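Integron cassette protein (Vibrio cholerae, PDB 3G1J) is of unknown function but is encoded on a mobile integron gene cassette and belongs to the DUF3601 family, which is grouped in the SH3 clan. Local coordinates at residues 13-16 / 17-20; 45-49 / 50-54; 81-84 / 85-89. One frame throughout, in Å; residues are numbered along the deposited sequence.

Interaction 1 of 3, residues 13-16 / 17-20; sequences VLKA and GQCY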
loop_
_atom_site.group_PDB
_atom_site.type_symbol
_atom_site.label_atom_id
_atom_site.label_comp_id
_atom_site.label_asym_id
_atom_site.label_seq_id
_atom_site.Cartn_x
_atom_site.Cartn_y
_atom_site.Cartn_z
ATOM N N VAL A 13 -2.176 -9.548 -2.589
ATOM C CA VAL A 13 -3.438 -9.302 -3.276
ATOM C C VAL A 13 -3.410 -8.079 -4.187
ATOM O O VAL A 13 -4.255 -7.943 -5.059
ATOM C CB VAL A 13 -4.617 -9.162 -2.280
ATOM C CG1 VAL A 13 -4.589 -7.803 -1.580
ATOM C CG2 VAL A 13 -5.938 -9.362 -2.992
ATOM N N LEU A 14 -2.417 -7.208 -4.008
ATOM C CA LEU A 14 -2.332 -5.985 -4.793
ATOM C C LEU A 14 -1.666 -6.228 -6.149
ATOM O O LEU A 14 -0.538 -6.696 -6.220
ATOM C CB LEU A 14 -1.564 -4.893 -4.020
ATOM C CG LEU A 14 -2.190 -4.477 -2.680
ATOM C CD1 LEU A 14 -1.262 -3.508 -1.939
ATOM C CD2 LEU A 14 -3.580 -3.869 -2.860
ATOM N N LYS A 15 -2.391 -5.912 -7.214
ATOM C CA LYS A 15 -1.910 -6.077 -8.579
ATOM C C LYS A 15 -1.950 -4.726 -9.298
ATOM O O LYS A 15 -2.975 -4.048 -9.307
ATOM C CB LYS A 15 -2.815 -7.070 -9.319
ATOM C CG LYS A 15 -2.276 -7.537 -10.662
ATOM C CD LYS A 15 -3.332 -8.324 -11.435
ATOM C CE LYS A 15 -2.724 -9.116 -12.589
ATOM N NZ LYS A 15 -2.084 -10.379 -12.119
ATOM N N ALA A 16 -0.839 -4.334 -9.912
ATOM C CA ALA A 16 -0.770 -3.037 -10.582
ATOM C C ALA A 16 -1.856 -2.856 -11.638
ATOM O O ALA A 16 -2.098 -3.744 -12.465
ATOM C CB ALA A 16 0.606 -2.828 -11.186
ATOM N N GLY A 17 -2.510 -1.700 -11.608
ATOM C CA GLY A 17 -3.563 -1.393 -12.555
ATOM C C GLY A 17 -4.961 -1.706 -12.056
ATOM O O GLY A 17 -5.948 -1.263 -12.645
ATOM N N GLN A 18 -5.046 -2.475 -10.977
ATOM C CA GLN A 18 -6.331 -2.815 -10.379
ATOM C C GLN A 18 -6.729 -1.804 -9.315
ATOM O O GLN A 18 -5.875 -1.195 -8.665
ATOM C CB GLN A 18 -6.282 -4.215 -9.764
ATOM C CG GLN A 18 -6.081 -5.328 -10.773
ATOM C CD GLN A 18 -7.314 -5.579 -11.626
ATOM O OE1 GLN A 18 -8.436 -5.649 -11.116
ATOM N NE2 GLN A 18 -7.109 -5.722 -12.932
ATOM N N CYS A 19 -8.031 -1.643 -9.123
ATOM C CA CYS A 19 -8.535 -0.705 -8.123
ATOM C C CYS A 19 -8.965 -1.419 -6.858
ATOM O O CYS A 19 -9.471 -2.538 -6.918
ATOM C CB CYS A 19 -9.705 0.095 -8.670
ATOM S SG CYS A 19 -9.227 1.391 -9.828
ATOM N N TYR A 20 -8.773 -0.754 -5.718
ATOM C CA TYR A 20 -9.072 -1.333 -4.405
ATOM C C TYR A 20 -9.858 -0.371 -3.516
ATOM O O TYR A 20 -9.599 0.823 -3.505
ATOM C CB TYR A 20 -7.772 -1.762 -3.692
ATOM C CG TYR A 20 -7.053 -2.840 -4.455
ATOM C CD1 TYR A 20 -6.235 -2.515 -5.535
ATOM C CD2 TYR A 20 -7.249 -4.186 -4.153
ATOM C CE1 TYR A 20 -5.611 -3.496 -6.279
ATOM C CE2 TYR A 20 -6.626 -5.173 -4.879
ATOM C CZ TYR A 20 -5.814 -4.825 -5.950
ATOM O OH TYR A 20 -5.192 -5.801 -6.689
#
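Y20 reaches back across the turn and brings its hydroxyl up to two backbone groups, the N-H of K15 and the carbonyl of V13. The N-H of K15 gives a hydrogen bond to Y20 OH, 2.9 Å from N to OH with an angle of 151° at the hydrogen. The hydroxyl in turn donates to V13 O, but this second bond is weak. One side-chain atom therefore works both as acceptor and as donor.

The turn itself is a type II beta turn from K15 to Q18. It is closed by Q18 N bonding to K15 O over 3.1 Å. G17 holds the third place of the turn, where its positive phi (95°) suits a residue without a side chain.

The Y20 ring is also held from one face. L14 CD2 lies 3.7 Å from the ring centroid and almost on the ring normal, a CH-pi contact. Having CG anti to its carbonyl carbon (chi1 -60°) lets the L14 side chain set this methyl over the ring. F42 and F87 also touch both side chains.

K15 and Q18 lie side by side and point the same way, with K15 CB 4.0 Å from Q18 CG. Their polar ends find partners beyond the turn. K15 NZ forms a salt bridge with E10, and Q18 OE1 takes a weak hydrogen bond from K89 NZ.

The sound bond of the Y20 hydroxyl is thus the one accepted from K15 N. A buried hydroxyl on an apolar ring is met here by main chain, while leucine packs on the ring.

Interaction 2 of 3, residues 45-49 / 50-54; sequences SNFVP and YESGL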
loop_
_atom_site.group_PDB
_atom_site.type_symbol
_atom_site.label_atom_id
_atom_site.label_comp_id
_atom_site.label_asym_id
_atom_site.label_seq_id
_atom_site.Cartn_x
_atom_site.Cartn_y
_atom_site.Cartn_z
ATOM N N SER A 45 4.908 -1.804 -5.901
ATOM C CA SER A 45 5.536 -1.734 -4.596
ATOM C C SER A 45 7.062 -1.778 -4.680
ATOM O O SER A 45 7.644 -2.192 -5.688
ATOM C CB SER A 45 5.067 -2.914 -3.750
ATOM O OG SER A 45 5.566 -4.136 -4.282
ATOM N N ASN A 46 7.704 -1.363 -3.598
ATOM C CA ASN A 46 9.132 -1.557 -3.443
ATOM C C ASN A 46 9.459 -1.892 -1.998
ATOM O O ASN A 46 8.883 -1.305 -1.084
ATOM C CB ASN A 46 9.901 -0.314 -3.878
ATOM C CG ASN A 46 11.394 -0.524 -3.830
ATOM O OD1 ASN A 46 11.913 -1.490 -4.387
ATOM N ND2 ASN A 46 12.094 0.369 -3.147
ATOM N N PHE A 47 10.364 -2.840 -1.789
ATOM C CA PHE A 47 10.715 -3.247 -0.427
ATOM C C PHE A 47 12.193 -3.058 -0.144
ATOM O O PHE A 47 13.045 -3.578 -0.865
ATOM C CB PHE A 47 10.299 -4.698 -0.153
ATOM C CG PHE A 47 10.581 -5.160 1.262
ATOM C CD1 PHE A 47 9.747 -4.790 2.305
ATOM C CD2 PHE A 47 11.665 -5.978 1.539
ATOM C CE1 PHE A 47 9.999 -5.218 3.603
ATOM C CE2 PHE A 47 11.923 -6.414 2.835
ATOM C CZ PHE A 47 11.088 -6.034 3.865
ATOM N N VAL A 48 12.489 -2.298 0.905
ATOM C CA VAL A 48 13.866 -2.071 1.335
ATOM C C VAL A 48 14.155 -2.923 2.569
ATOM O O VAL A 48 13.816 -2.534 3.686
ATOM C CB VAL A 48 14.111 -0.584 1.653
ATOM C CG1 VAL A 48 15.498 -0.380 2.258
ATOM C CG2 VAL A 48 13.931 0.260 0.395
ATOM N N PRO A 49 14.778 -4.097 2.364
ATOM C CA PRO A 49 14.985 -5.135 3.384
ATOM C C PRO A 49 15.643 -4.628 4.663
ATOM O O PRO A 49 15.271 -5.059 5.759
ATOM C CB PRO A 49 15.901 -6.138 2.680
ATOM C CG PRO A 49 15.587 -5.967 1.231
ATOM C CD PRO A 49 15.334 -4.498 1.059
ATOM N N TYR A 50 16.603 -3.722 4.524
ATOM C CA TYR A 50 17.321 -3.203 5.679
ATOM C C TYR A 50 16.372 -2.557 6.687
ATOM O O TYR A 50 16.366 -2.915 7.866
ATOM C CB TYR A 50 18.396 -2.211 5.233
ATOM C CG TYR A 50 19.352 -1.815 6.329
ATOM C CD1 TYR A 50 20.225 -2.742 6.882
ATOM C CD2 TYR A 50 19.386 -0.514 6.810
ATOM C CE1 TYR A 50 21.102 -2.387 7.887
ATOM C CE2 TYR A 50 20.260 -0.147 7.815
ATOM C CZ TYR A 50 21.116 -1.087 8.350
ATOM O OH TYR A 50 21.988 -0.726 9.350
ATOM N N GLU A 51 15.559 -1.617 6.216
ATOM C CA GLU A 51 14.640 -0.880 7.077
ATOM C C GLU A 51 13.313 -1.613 7.275
ATOM O O GLU A 51 12.441 -1.149 8.010
ATOM C CB GLU A 51 14.359 0.496 6.473
ATOM C CG GLU A 51 15.558 1.146 5.808
ATOM C CD GLU A 51 15.153 2.056 4.665
ATOM O OE1 GLU A 51 14.009 1.920 4.177
ATOM O OE2 GLU A 51 15.976 2.899 4.248
ATOM N N SER A 52 13.169 -2.761 6.624
ATOM C CA SER A 52 11.871 -3.411 6.521
ATOM C C SER A 52 10.862 -2.391 5.999
ATOM O O SER A 52 9.719 -2.330 6.456
ATOM C CB SER A 52 11.431 -3.975 7.875
ATOM O OG SER A 52 12.036 -5.233 8.129
ATOM N N GLY A 53 11.301 -1.582 5.038
ATOM C CA GLY A 53 10.495 -0.487 4.530
ATOM C C GLY A 53 9.738 -0.835 3.263
ATOM O O GLY A 53 10.307 -0.842 2.165
ATOM N N LEU A 54 8.450 -1.132 3.411
ATOM C CA LEU A 54 7.602 -1.448 2.269
ATOM C C LEU A 54 6.848 -0.214 1.773
ATOM O O LEU A 54 6.105 0.422 2.518
ATOM C CB LEU A 54 6.603 -2.556 2.640
ATOM C CG LEU A 54 5.611 -2.993 1.558
ATOM C CD1 LEU A 54 6.333 -3.619 0.363
ATOM C CD2 LEU A 54 4.565 -3.953 2.127
#
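V48 and G53 face each other as an antiparallel hydrogen-bonded pair, and the contact is built round V48, L54 and F47. V48 N bonds to G53 O over 2.9 Å, nearly straight at the hydrogen (171°). G53 N returns a bond of 3.0 Å to V48 O.

S52 as well as G53 lies opposite V48, which makes a G1 beta bulge. S52 has a positive phi (52°), and its N-H makes a weak hydrogen bond to P49 O. That closes the end of the loop. V48 CG1 lies 3.3 Å from E51 OE1, but E51 is poorly ordered, so this approach is loosely defined.

The next pair, F47 and L54, is non-hydrogen-bonded. Their side chains share a face of the sheet and cross at about a right angle. L54 CB meets the F47 ring at its edge, in plane, 3.9 Å from CD1. With CG anti to the backbone N (chi1 -177°), the ring also reaches across to the backbone of S52, at the end of the loop, where F47 CE1 is 3.8 Å from S52 C. V71 touches both F47 and L54, and Y11 covers L54 further.

This is the closed end of the beta hairpin of strands 39-48 and 53-60, a hairpin loop finished by a G1 bulge.

Interaction 3 of 3, residues 81-84 / 85-89; sequences HHLD and SYFCK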
loop_
_atom_site.group_PDB
_atom_site.type_symbol
_atom_site.label_atom_id
_atom_site.label_comp_id
_atom_site.label_asym_id
_atom_site.label_seq_id
_atom_site.Cartn_x
_atom_site.Cartn_y
_atom_site.Cartn_z
ATOM N N HIS A 81 1.137 -7.910 6.186
ATOM C CA HIS A 81 0.942 -9.359 6.246
ATOM C C HIS A 81 -0.521 -9.794 6.134
ATOM O O HIS A 81 -0.812 -10.994 6.057
ATOM C CB HIS A 81 1.491 -9.908 7.566
ATOM C CG HIS A 81 2.940 -10.271 7.512
ATOM N ND1 HIS A 81 3.509 -11.191 8.367
ATOM C CD2 HIS A 81 3.929 -9.857 6.688
ATOM C CE1 HIS A 81 4.793 -11.315 8.081
ATOM N NE2 HIS A 81 5.072 -10.517 7.065
ATOM N N HIS A 82 -1.435 -8.830 6.156
ATOM C CA HIS A 82 -2.866 -9.129 6.074
ATOM C C HIS A 82 -3.568 -8.136 5.163
ATOM O O HIS A 82 -4.572 -7.535 5.541
ATOM C CB HIS A 82 -3.503 -9.081 7.464
ATOM C CG HIS A 82 -2.862 -10.003 8.450
ATOM N ND1 HIS A 82 -1.888 -9.586 9.334
ATOM C CD2 HIS A 82 -3.041 -11.324 8.679
ATOM C CE1 HIS A 82 -1.501 -10.613 10.070
ATOM N NE2 HIS A 82 -2.179 -11.680 9.689
ATOM N N LEU A 83 -3.048 -7.959 3.953
ATOM C CA LEU A 83 -3.552 -6.908 3.077
ATOM C C LEU A 83 -5.045 -7.039 2.752
ATOM O O LEU A 83 -5.736 -6.037 2.525
ATOM C CB LEU A 83 -2.727 -6.863 1.795
ATOM C CG LEU A 83 -1.335 -6.293 2.064
ATOM C CD1 LEU A 83 -0.426 -6.501 0.860
ATOM C CD2 LEU A 83 -1.450 -4.819 2.409
ATOM N N ASP A 84 -5.550 -8.270 2.748
ATOM C CA ASP A 84 -6.968 -8.466 2.475
ATOM C C ASP A 84 -7.889 -8.027 3.621
ATOM O O ASP A 84 -9.099 -7.969 3.447
ATOM C CB ASP A 84 -7.275 -9.907 2.032
ATOM C CG ASP A 84 -6.641 -10.955 2.924
ATOM O OD1 ASP A 84 -5.872 -10.612 3.850
ATOM O OD2 ASP A 84 -6.919 -12.145 2.682
ATOM N N SER A 85 -7.316 -7.694 4.772
ATOM C CA SER A 85 -8.088 -7.093 5.856
ATOM C C SER A 85 -8.280 -5.602 5.589
ATOM O O SER A 85 -9.145 -4.973 6.190
ATOM C CB SER A 85 -7.372 -7.260 7.203
ATOM O OG SER A 85 -7.348 -8.608 7.669
ATOM N N TYR A 86 -7.462 -5.051 4.691
ATOM C CA TYR A 86 -7.362 -3.605 4.488
ATOM C C TYR A 86 -7.794 -3.160 3.099
ATOM O O TYR A 86 -8.365 -2.080 2.932
ATOM C CB TYR A 86 -5.929 -3.123 4.811
ATOM C CG TYR A 86 -5.645 -3.346 6.261
ATOM C CD1 TYR A 86 -6.066 -2.423 7.204
ATOM C CD2 TYR A 86 -5.033 -4.520 6.710
ATOM C CE1 TYR A 86 -5.878 -2.634 8.548
ATOM C CE2 TYR A 86 -4.820 -4.742 8.064
ATOM C CZ TYR A 86 -5.259 -3.795 8.984
ATOM O OH TYR A 86 -5.064 -3.968 10.333
ATOM N N PHE A 87 -7.541 -4.010 2.111
ATOM C CA PHE A 87 -7.861 -3.707 0.732
ATOM C C PHE A 87 -8.724 -4.794 0.125
ATOM O O PHE A 87 -8.434 -5.989 0.268
ATOM C CB PHE A 87 -6.575 -3.570 -0.086
ATOM C CG PHE A 87 -5.712 -2.417 0.336
ATOM C CD1 PHE A 87 -6.016 -1.132 -0.078
ATOM C CD2 PHE A 87 -4.602 -2.619 1.147
ATOM C CE1 PHE A 87 -5.223 -0.060 0.303
ATOM C CE2 PHE A 87 -3.799 -1.546 1.537
ATOM C CZ PHE A 87 -4.116 -0.268 1.106
ATOM N N CYS A 88 -9.777 -4.371 -0.561
ATOM C CA CYS A 88 -10.599 -5.289 -1.333
ATOM C C CYS A 88 -10.653 -4.845 -2.796
ATOM O O CYS A 88 -10.930 -3.675 -3.107
ATOM C CB CYS A 88 -12.002 -5.389 -0.732
ATOM S SG CYS A 88 -13.098 -6.529 -1.618
ATOM N N LYS A 89 -10.372 -5.780 -3.698
ATOM C CA LYS A 89 -10.413 -5.478 -5.125
ATOM C C LYS A 89 -11.786 -4.956 -5.571
ATOM O O LYS A 89 -12.824 -5.381 -5.053
ATOM C CB LYS A 89 -9.996 -6.704 -5.942
ATOM C CG LYS A 89 -9.476 -6.370 -7.332
ATOM C CD LYS A 89 -9.063 -7.625 -8.088
ATOM C CE LYS A 89 -10.266 -8.319 -8.713
ATOM N NZ LYS A 89 -10.861 -7.515 -9.821
HETATM O O HOH W 1 -10.686 -7.964 1.291
HETATM O O HOH W 2 -6.840 -10.926 6.200
#
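L83 and F87 are joined through the backbone in a tight turn that leads into strand 87-89. H82 O accepts from S85 N at 2.9 Å, three residues on. L83 O accepts twice, from Y86 N at 2.9 Å and from F87 N at 2.7 Å. The two donors come from different directions. F87 N approaches nearly along the C=O axis (173°), while Y86 N stands well above the carbonyl plane. One carbonyl thus fastens the turn at two successive residues.

A water adds a further link between the segments. It donates to D84 O and, over a longer distance, to F87 O. A second water donates to D84 OD1 and also hydrogen-bonds with S85 OG. The D84 carboxylate lies on this side because CG sits between the backbone N and the carbonyl carbon (chi1 48°).

Among the side chains, L83 and F87 lie side by side and point the same way, with L83 CD2 4.0 Å from F87 CD2. The Y86 ring turns an edge to the backbone, and its CD2 is 3.3 Å from H82 O.

The polar ends of H82 and Y86 both look to helix 77-80. H82 ND1 bonds to E78 O, and Y86 OH to E78 OE2. L83 touches V13, and the F87 ring meets that of F58 with planes about 15° apart. Backbone bonds of C88 with K21, and of Y86 with V23 just past that strand, set strand 87-89 beside strand 19-22 as the outermost strand of the sheet.

How the interactions relate
All three interactions reach the same five-stranded antiparallel sheet. Interactions 1 and 3 touch, with centres about 11 Å apart, because strands 19-22 and 87-89 are neighbours. Y20 CD2 lies 3.5 Å from K89 N, so the ring anchored in interaction 1 also abuts the backbone of interaction 3. Interaction 2 stands apart at the far end of strand 39-48. Its centre is about 19 Å from that of interaction 1 and about 18 Å from that of interaction 3, and it touches neither. Strand 39-48 runs beside strand 19-22, which places interaction 2 in the same sheet as the other two. No active site or ligand is known for this protein.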